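Local structure of BauA (Acinetobacter baumannii, 6HCP) at residues F341-K346 with Y372-D377; H415-T420 with K448-V453. The protein probably carries ferric preacinetobactin across the outer membrane of Acinetobacter baumannii, acting as a TonB-dependent siderophore receptor and transporter. All coordinates share one frame; numbering follows the deposited sequence. Where two conformers were deposited one is given.

Overall arrangement
Interactions 1 and 2 are cross-strand contacts in two successive antiparallel hairpins of the TonB-dependent receptor barrel. Their centres lie about 9 Å apart, on the same side of the chain's centre. Strands 361-381 and 412-431 are neighbours, so the four segments form one continuous patch of wall, ordered 341-346, 372-377, 415-420, 448-453. The two contacts meet along that middle seam: Asp-377 OD1 lies 2.7 Å from His-415 ND1, a probable hydrogen bond, and Tyr-372 O lies 2.8 Å from Thr-420 N. One face of the patch looks inward, where Phe-341 meets Phe-127 and Thr-420 touches Met-151, both of the plug domain. No siderophore is bound at either contact.

Interaction 1 of 2, residues F341-K346 with Y372-D377; sequences FDVDKK and YNHTQD. With EDO (1,2-ethanediol), chain L; EDO (1,2-ethanediol), chain F.
An anti arrangement of CG and the backbone N in Gln-376 (chi1 -177°) starts an extended side chain that reaches past Val-343 to Phe-341, while His-374, with CG between N and the carbonyl carbon (chi1 82°), turns a ring face to Val-343. The setting is an antiparallel beta hairpin of the transporter's barrel, in which strands 331-358 and 361-381 are joined here by six backbone N-H...O bonds. They belong to the hydrogen-bonded pairs Asp-342/Asp-377, Asp-344/Thr-375 and Lys-346/Asn-373.

The non-hydrogen-bonded pairs place their side chains on the inward face. There Gln-376 NE2 comes within 4.0 Å of Phe-341 CB, and the amide and phenyl planes are only 22° apart. NE2 hydrogen-bonds Asp-378 and an ethanediol, probably from the crystallisation liquor, which itself covers one face of the phenyl ring. A branched valine suits its place between these flat groups: CG2 stands over the imidazole of His-374, a CH-pi contact 4.1 Å from the ring centroid. Within strand 361-381, Tyr-372 OH and His-374 ND1 share a 2.7 Å hydrogen bond that would restrict rotation of the imidazole. Lys-345 lends its apolar portion, CG lying 3.5 Å from Tyr-372 OH, and carries NZ away to Ser-311 and Thr-313 of the neighbouring strand 302-318.

The other face is polar: Asp-342, Asp-344, Thr-375 and Asp-377 stand there, with the longer Lys-346 at one end. A second ethanediol spans the strands, its O1 donating to Asp-344 OD2 at 2.7 Å and its O2 bonding Thr-375 OG1. Asp-377 uses OD1 to reach His-415 on the neighbouring strand 412-431; its OD2 shares with Asp-342 OD2 a single water, which donates to the two oxygens at 3.1 and 2.7 Å respectively.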
ATOM      1  N   PHE A 341       0.593 -37.369 -16.705  1.00 26.69           N
ATOM      2  CA  PHE A 341      -0.447 -38.296 -17.129  1.00 27.91           C
ATOM      3  C   PHE A 341      -1.167 -37.714 -18.342  1.00 28.48           C
ATOM      4  O   PHE A 341      -1.225 -36.497 -18.567  1.00 26.66           O
ATOM      5  CB  PHE A 341      -1.362 -38.668 -15.955  1.00 25.16           C
ATOM      6  CG  PHE A 341      -2.191 -37.539 -15.388  1.00 26.66           C
ATOM      7  CD1 PHE A 341      -3.366 -37.132 -15.997  1.00 28.48           C
ATOM      8  CD2 PHE A 341      -1.783 -36.894 -14.233  1.00 29.01           C
ATOM      9  CE1 PHE A 341      -4.117 -36.082 -15.475  1.00 30.13           C
ATOM     10  CE2 PHE A 341      -2.540 -35.866 -13.694  1.00 30.79           C
ATOM     11  CZ  PHE A 341      -3.698 -35.460 -14.315  1.00 26.43           C
ATOM     12  N   ASP A 342      -1.637 -38.632 -19.188  1.00 27.17           N
ATOM     13  CA  ASP A 342      -2.433 -38.322 -20.355  1.00 28.04           C
ATOM     14  C   ASP A 342      -3.759 -39.065 -20.209  1.00 29.13           C
ATOM     15  O   ASP A 342      -3.744 -40.262 -19.895  1.00 29.13           O
ATOM     16  CB  ASP A 342      -1.756 -38.789 -21.652  1.00 32.78           C
ATOM     17  CG  ASP A 342      -0.389 -38.165 -21.912  1.00 38.73           C
ATOM     18  OD1 ASP A 342      -0.191 -37.004 -21.517  1.00 34.30           O
ATOM     19  OD2 ASP A 342       0.518 -38.908 -22.343  1.00 41.96           O
ATOM     20  N   VAL A 343      -4.870 -38.376 -20.436  1.00 30.22           N
ATOM     21  CA  VAL A 343      -6.175 -39.026 -20.301  1.00 31.90           C
ATOM     22  C   VAL A 343      -7.076 -38.619 -21.472  1.00 29.04           C
ATOM     23  O   VAL A 343      -7.125 -37.443 -21.899  1.00 28.97           O
ATOM     24  CB  VAL A 343      -6.789 -38.792 -18.910  1.00 36.16           C
ATOM     25  CG1 VAL A 343      -6.599 -37.390 -18.408  1.00 34.56           C
ATOM     26  CG2 VAL A 343      -8.247 -39.216 -18.796  1.00 32.34           C
ATOM     27  N   ASP A 344      -7.702 -39.639 -22.068  0.50 26.89           N
ATOM     28  CA  ASP A 344      -8.672 -39.490 -23.145  0.50 27.96           C
ATOM     29  C   ASP A 344     -10.061 -39.854 -22.608  0.50 26.84           C
ATOM     30  O   ASP A 344     -10.258 -40.957 -22.086  0.50 30.37           O
ATOM     31  CB  ASP A 344      -8.323 -40.401 -24.327  0.50 32.69           C
ATOM     32  CG  ASP A 344      -7.082 -39.974 -25.095  0.50 34.65           C
ATOM     33  OD1 ASP A 344      -6.791 -38.772 -25.118  0.50 38.56           O
ATOM     34  OD2 ASP A 344      -6.422 -40.849 -25.672  0.50 37.41           O
ATOM     35  N   LYS A 345     -11.007 -38.923 -22.762  1.00 26.11           N
ATOM     36  CA  LYS A 345     -12.326 -39.018 -22.174  1.00 28.91           C
ATOM     37  C   LYS A 345     -13.372 -39.006 -23.294  1.00 27.45           C
ATOM     38  O   LYS A 345     -13.249 -38.247 -24.248  1.00 26.51           O
ATOM     39  CB  LYS A 345     -12.564 -37.832 -21.233  1.00 26.73           C
ATOM     40  CG  LYS A 345     -11.737 -37.815 -19.957  1.00 29.92           C
ATOM     41  CD  LYS A 345     -11.584 -36.433 -19.310  1.00 28.19           C
ATOM     42  CE  LYS A 345     -10.276 -35.782 -19.731  1.00 33.29           C
ATOM     43  NZ  LYS A 345     -10.363 -34.308 -19.796  1.00 34.43           N
ATOM     44  N   LYS A 346     -14.475 -39.724 -23.061  1.00 29.21           N
ATOM     45  CA  LYS A 346     -15.676 -39.642 -23.880  1.00 27.15           C
ATOM     46  C   LYS A 346     -16.906 -39.696 -22.983  1.00 24.72           C
ATOM     47  O   LYS A 346     -16.905 -40.397 -21.978  1.00 27.97           O
ATOM     48  CB  LYS A 346     -15.732 -40.820 -24.862  1.00 36.20           C
ATOM     49  CG  LYS A 346     -14.609 -40.865 -25.890  1.00 47.98           C
ATOM     50  CD  LYS A 346     -14.700 -42.086 -26.808  1.00 59.45           C
ATOM     51  CE  LYS A 346     -13.365 -42.523 -27.378  1.00 71.88           C
ATOM     52  NZ  LYS A 346     -12.628 -41.386 -27.976  1.00 65.55           N
ATOM     53  N   TYR A 372     -19.810 -42.464 -19.485  1.00 27.65           N
ATOM     54  CA  TYR A 372     -18.491 -41.817 -19.424  1.00 27.99           C
ATOM     55  C   TYR A 372     -17.414 -42.901 -19.439  1.00 26.48           C
ATOM     56  O   TYR A 372     -17.549 -43.927 -18.798  1.00 28.36           O
ATOM     57  CB  TYR A 372     -18.355 -40.945 -18.175  1.00 27.27           C
ATOM     58  CG  TYR A 372     -16.943 -40.513 -17.870  1.00 27.84           C
ATOM     59  CD1 TYR A 372     -16.086 -41.323 -17.143  1.00 28.79           C
ATOM     60  CD2 TYR A 372     -16.446 -39.315 -18.355  1.00 26.66           C
ATOM     61  CE1 TYR A 372     -14.790 -40.928 -16.849  1.00 28.70           C
ATOM     62  CE2 TYR A 372     -15.146 -38.917 -18.091  1.00 27.61           C
ATOM     63  CZ  TYR A 372     -14.332 -39.697 -17.294  1.00 26.55           C
ATOM     64  OH  TYR A 372     -13.056 -39.301 -17.017  1.00 27.99           O
ATOM     65  N   ASN A 373     -16.378 -42.688 -20.253  0.50 26.31           N
ATOM     66  CA  ASN A 373     -15.236 -43.590 -20.288  0.50 30.46           C
ATOM     67  C   ASN A 373     -13.965 -42.750 -20.396  0.50 28.38           C
ATOM     68  O   ASN A 373     -13.929 -41.782 -21.146  0.50 29.26           O
ATOM     69  CB  ASN A 373     -15.310 -44.593 -21.446  0.50 34.95           C
ATOM     70  CG  ASN A 373     -14.122 -45.533 -21.482  0.50 41.10           C
ATOM     71  OD1 ASN A 373     -14.029 -46.466 -20.684  0.50 42.57           O
ATOM     72  ND2 ASN A 373     -13.153 -45.237 -22.331  0.50 44.94           N
ATOM     73  N   HIS A 374     -12.923 -43.156 -19.674  1.00 26.10           N
ATOM     74  CA  HIS A 374     -11.597 -42.608 -19.935  1.00 30.50           C
ATOM     75  C   HIS A 374     -10.558 -43.722 -19.930  1.00 28.02           C
ATOM     76  O   HIS A 374     -10.728 -44.755 -19.287  1.00 29.23           O
ATOM     77  CB  HIS A 374     -11.258 -41.438 -18.985  1.00 28.12           C
ATOM     78  CG  HIS A 374     -10.750 -41.794 -17.631  1.00 25.35           C
ATOM     79  ND1 HIS A 374     -11.252 -41.180 -16.496  1.00 28.82           N
ATOM     80  CD2 HIS A 374      -9.683 -42.523 -17.228  1.00 26.58           C
ATOM     81  CE1 HIS A 374     -10.546 -41.572 -15.448  1.00 26.72           C
ATOM     82  NE2 HIS A 374      -9.563 -42.392 -15.874  1.00 26.64           N
ATOM     83  N   THR A 375      -9.488 -43.476 -20.690  1.00 26.83           N
ATOM     84  CA  THR A 375      -8.275 -44.239 -20.631  1.00 29.33           C
ATOM     85  C   THR A 375      -7.137 -43.280 -20.292  1.00 27.44           C
ATOM     86  O   THR A 375      -7.151 -42.140 -20.743  1.00 29.19           O
ATOM     87  CB  THR A 375      -8.008 -44.960 -21.960  1.00 34.26           C
ATOM     88  OG1 THR A 375      -7.808 -43.971 -22.968  1.00 31.89           O
ATOM     89  CG2 THR A 375      -9.149 -45.867 -22.361  1.00 33.57           C
ATOM     90  N   GLN A 376      -6.206 -43.752 -19.467  1.00 27.81           N
ATOM     91  CA  GLN A 376      -5.166 -42.906 -18.903  1.00 29.81           C
ATOM     92  C   GLN A 376      -3.836 -43.668 -18.892  1.00 30.50           C
ATOM     93  O   GLN A 376      -3.786 -44.863 -18.652  1.00 30.27           O
ATOM     94  CB  GLN A 376      -5.581 -42.468 -17.502  1.00 25.90           C
ATOM     95  CG  GLN A 376      -4.602 -41.521 -16.819  1.00 27.22           C
ATOM     96  CD  GLN A 376      -5.235 -40.843 -15.626  1.00 30.06           C
ATOM     97  OE1 GLN A 376      -6.405 -40.461 -15.673  1.00 33.88           O
ATOM     98  NE2 GLN A 376      -4.493 -40.768 -14.534  1.00 29.74           N
ATOM     99  N   ASP A 377      -2.751 -42.926 -19.098  1.00 29.86           N
ATOM    100  CA  ASP A 377      -1.401 -43.373 -18.822  1.00 29.65           C
ATOM    101  C   ASP A 377      -0.761 -42.434 -17.796  1.00 30.54           C
ATOM    102  O   ASP A 377      -0.807 -41.221 -17.970  1.00 28.58           O
ATOM    103  CB  ASP A 377      -0.575 -43.366 -20.107  1.00 34.32           C
ATOM    104  CG  ASP A 377      -1.013 -44.425 -21.113  1.00 35.60           C
ATOM    105  OD1 ASP A 377      -1.299 -45.543 -20.678  1.00 33.80           O
ATOM    106  OD2 ASP A 377      -1.102 -44.090 -22.301  1.00 43.29           O
TER
HETATM  107  C1  EDO L 809      -3.175 -41.812 -23.563  1.00 51.48           C
HETATM  108  O1  EDO L 809      -3.954 -41.226 -24.608  1.00 61.71           O
HETATM  109  C2  EDO L 809      -4.139 -42.395 -22.546  1.00 44.00           C
HETATM  110  O2  EDO L 809      -5.151 -43.175 -23.195  1.00 48.52           O
HETATM  111  C1  EDO F 803      -5.825 -37.861 -11.850  1.00 60.79           C
HETATM  112  O1  EDO F 803      -5.933 -39.198 -12.328  1.00 58.54           O
HETATM  113  C2  EDO F 803      -4.673 -37.791 -10.869  1.00 60.59           C
HETATM  114  O2  EDO F 803      -3.663 -38.665 -11.344  1.00 61.43           O
HETATM  115  O   HOH W   1       0.705 -41.595 -22.761  1.00 42.51           O

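Interaction 2 of 2, residues H415-T420 with K448-V453; sequences HSTLST and KATSSV
Thr-417 and Thr-450 meet hydroxyl to hydroxyl, their OG1 atoms 2.6 Å apart in a short hydrogen bond. Each OG1 lies between its own backbone N and carbonyl carbon (chi1 77° and 71°), which turns the two oxygens toward one another across the sheet. Beneath them the same residues form a hydrogen-bonded antiparallel pair, each N 3.0 Å from the other's O. Threonine suits this position because it combines a beta-branched side chain, which favours extended strand conformations, with a hydroxyl on CB that can meet its neighbour.

A water extends this polar cluster, lying 2.6 Å from Thr-417 OG1 and donating to Lys-448 O at 2.8 Å. That carbonyl also receives Ser-419 N, so two donors grip it. On the opposite face Leu-418 CD1 touches Ala-449 CB at 4.1 Å, a light contact; Leu-418 also packs on His-374, Lys-490 and Val-447.

Where strand 436-451 gives way to a turn, Ser-452 takes over the pairing with both backbone and side chain. Its N donates to His-415 O at 2.8 Å, while its OG, standing in for a carbonyl, accepts from His-415 N at 2.9 Å.

Farther out, Glu-458 receives the N-H of Ser-451, which points away from 415-420, and strand 361-381 holds the other edge of 415-420 through backbone bonds of Ser-416 and Leu-418. This hairpin of the barrel wall, from 412-431 to 436-451, is therefore joined here mainly by hydrogen bonds. The face bearing Thr-417, Ser-419, Thr-450 and Lys-448, probably the outer one, is consistent with an aqueous rather than a lipid environment.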
ATOM      1  N   HIS A 415      -1.226 -48.060 -17.016  1.00 32.17           N
ATOM      2  CA  HIS A 415      -2.395 -47.716 -17.762  1.00 32.42           C
ATOM      3  C   HIS A 415      -3.609 -47.922 -16.845  1.00 31.86           C
ATOM      4  O   HIS A 415      -3.606 -48.828 -16.035  1.00 33.08           O
ATOM      5  CB  HIS A 415      -2.476 -48.592 -19.022  1.00 33.13           C
ATOM      6  CG  HIS A 415      -3.577 -48.215 -19.944  1.00 37.62           C
ATOM      7  ND1 HIS A 415      -3.492 -47.103 -20.772  1.00 44.51           N
ATOM      8  CD2 HIS A 415      -4.811 -48.746 -20.130  1.00 40.74           C
ATOM      9  CE1 HIS A 415      -4.617 -46.983 -21.453  1.00 42.94           C
ATOM     10  NE2 HIS A 415      -5.454 -47.958 -21.052  1.00 40.74           N
ATOM     11  N   SER A 416      -4.616 -47.059 -16.950  1.00 32.28           N
ATOM     12  CA  SER A 416      -5.824 -47.197 -16.132  1.00 26.96           C
ATOM     13  C   SER A 416      -7.035 -46.759 -16.948  1.00 29.86           C
ATOM     14  O   SER A 416      -6.894 -46.097 -17.980  1.00 28.85           O
ATOM     15  CB  SER A 416      -5.703 -46.446 -14.833  1.00 30.06           C
ATOM     16  OG  SER A 416      -5.505 -45.055 -15.073  1.00 30.66           O
ATOM     17  N   THR A 417      -8.221 -47.228 -16.535  1.00 27.79           N
ATOM     18  CA  THR A 417      -9.459 -46.882 -17.177  1.00 25.29           C
ATOM     19  C   THR A 417     -10.524 -46.670 -16.099  1.00 22.51           C
ATOM     20  O   THR A 417     -10.447 -47.213 -15.000  1.00 28.22           O
ATOM     21  CB  THR A 417      -9.943 -47.935 -18.190  1.00 31.70           C
ATOM     22  OG1 THR A 417     -10.498 -49.027 -17.455  1.00 29.63           O
ATOM     23  CG2 THR A 417      -8.852 -48.425 -19.117  1.00 32.86           C
ATOM     24  N   LEU A 418     -11.532 -45.876 -16.468  1.00 26.07           N
ATOM     25  CA  LEU A 418     -12.711 -45.667 -15.692  1.00 27.61           C
ATOM     26  C   LEU A 418     -13.902 -45.619 -16.646  1.00 27.54           C
ATOM     27  O   LEU A 418     -13.861 -44.982 -17.708  1.00 27.07           O
ATOM     28  CB  LEU A 418     -12.599 -44.346 -14.929  1.00 27.50           C
ATOM     29  CG  LEU A 418     -13.778 -44.016 -14.006  1.00 27.76           C
ATOM     30  CD1 LEU A 418     -13.940 -45.077 -12.941  1.00 31.16           C
ATOM     31  CD2 LEU A 418     -13.569 -42.643 -13.352  1.00 30.29           C
ATOM     32  N   SER A 419     -14.955 -46.345 -16.275  0.50 26.24           N
ATOM     33  CA  SER A 419     -16.181 -46.419 -17.057  0.50 27.80           C
ATOM     34  C   SER A 419     -17.372 -46.264 -16.116  0.50 28.41           C
ATOM     35  O   SER A 419     -17.413 -46.904 -15.057  0.50 27.41           O
ATOM     36  CB  SER A 419     -16.270 -47.727 -17.807  0.50 31.10           C
ATOM     37  OG  SER A 419     -15.266 -47.803 -18.795  0.50 32.93           O
ATOM     38  N   THR A 420     -18.328 -45.416 -16.509  1.00 27.31           N
ATOM     39  CA  THR A 420     -19.557 -45.233 -15.739  1.00 28.68           C
ATOM     40  C   THR A 420     -20.741 -45.152 -16.696  1.00 29.01           C
ATOM     41  O   THR A 420     -20.611 -44.759 -17.866  1.00 27.78           O
ATOM     42  CB  THR A 420     -19.543 -43.973 -14.864  1.00 33.44           C
ATOM     43  OG1 THR A 420     -19.563 -42.817 -15.706  1.00 34.72           O
ATOM     44  CG2 THR A 420     -18.349 -43.882 -13.948  1.00 34.16           C
ATOM     45  N   LYS A 448     -16.927 -49.036 -13.256  1.00 25.79           N
ATOM     46  CA  LYS A 448     -15.833 -49.979 -13.252  1.00 28.38           C
ATOM     47  C   LYS A 448     -14.520 -49.228 -13.489  1.00 30.16           C
ATOM     48  O   LYS A 448     -14.414 -48.498 -14.459  1.00 28.44           O
ATOM     49  CB  LYS A 448     -16.010 -51.025 -14.357  1.00 30.08           C
ATOM     50  CG  LYS A 448     -14.965 -52.129 -14.338  1.00 30.76           C
ATOM     51  CD  LYS A 448     -15.212 -53.228 -15.344  1.00 33.70           C
ATOM     52  CE  LYS A 448     -14.134 -54.288 -15.247  1.00 39.35           C
ATOM     53  NZ  LYS A 448     -14.277 -55.315 -16.298  1.00 43.11           N
ATOM     54  N   ALA A 449     -13.506 -49.571 -12.691  1.00 27.16           N
ATOM     55  CA  ALA A 449     -12.130 -49.070 -12.873  1.00 28.54           C
ATOM     56  C   ALA A 449     -11.188 -50.250 -13.125  1.00 31.99           C
ATOM     57  O   ALA A 449     -11.343 -51.337 -12.521  1.00 32.26           O
ATOM     58  CB  ALA A 449     -11.686 -48.270 -11.659  1.00 28.04           C
ATOM     59  N   THR A 450     -10.140 -49.989 -13.913  1.00 27.98           N
ATOM     60  CA  THR A 450      -9.047 -50.939 -14.084  1.00 30.46           C
ATOM     61  C   THR A 450      -7.705 -50.217 -13.969  1.00 35.32           C
ATOM     62  O   THR A 450      -7.604 -49.016 -14.232  1.00 29.74           O
ATOM     63  CB  THR A 450      -9.126 -51.678 -15.418  1.00 29.32           C
ATOM     64  OG1 THR A 450      -8.802 -50.764 -16.475  1.00 30.38           O
ATOM     65  CG2 THR A 450     -10.489 -52.299 -15.654  1.00 34.45           C
ATOM     66  N   SER A 451      -6.673 -50.998 -13.638  1.00 33.56           N
ATOM     67  CA  SER A 451      -5.283 -50.546 -13.659  1.00 37.51           C
ATOM     68  C   SER A 451      -4.368 -51.695 -14.101  1.00 40.59           C
ATOM     69  O   SER A 451      -4.504 -52.809 -13.624  1.00 40.50           O
ATOM     70  CB  SER A 451      -4.886 -50.047 -12.308  1.00 41.19           C
ATOM     71  OG  SER A 451      -3.475 -49.925 -12.225  1.00 44.72           O
ATOM     72  N   SER A 452      -3.413 -51.395 -14.979  1.00 36.97           N
ATOM     73  CA  SER A 452      -2.520 -52.404 -15.564  1.00 39.83           C
ATOM     74  C   SER A 452      -1.553 -52.972 -14.520  1.00 42.32           C
ATOM     75  O   SER A 452      -0.932 -53.988 -14.793  1.00 51.78           O
ATOM     76  CB  SER A 452      -1.757 -51.856 -16.735  1.00 39.53           C
ATOM     77  OG  SER A 452      -0.814 -50.888 -16.293  1.00 36.00           O
ATOM     78  N   VAL A 453      -1.457 -52.373 -13.326  1.00 36.59           N
ATOM     79  CA  VAL A 453      -0.575 -52.915 -12.298  1.00 43.76           C
ATOM     80  C   VAL A 453      -1.370 -53.459 -11.103  1.00 46.75           C
ATOM     81  O   VAL A 453      -0.777 -53.885 -10.132  1.00 49.14           O
ATOM     82  CB  VAL A 453       0.459 -51.883 -11.819  1.00 43.78           C
ATOM     83  CG1 VAL A 453       1.410 -51.516 -12.947  1.00 52.56           C
ATOM     84  CG2 VAL A 453      -0.212 -50.657 -11.213  1.00 41.94           C
TER
HETATM   85  O   HOH W   2     -13.038 -49.355 -16.779  1.00 31.04           O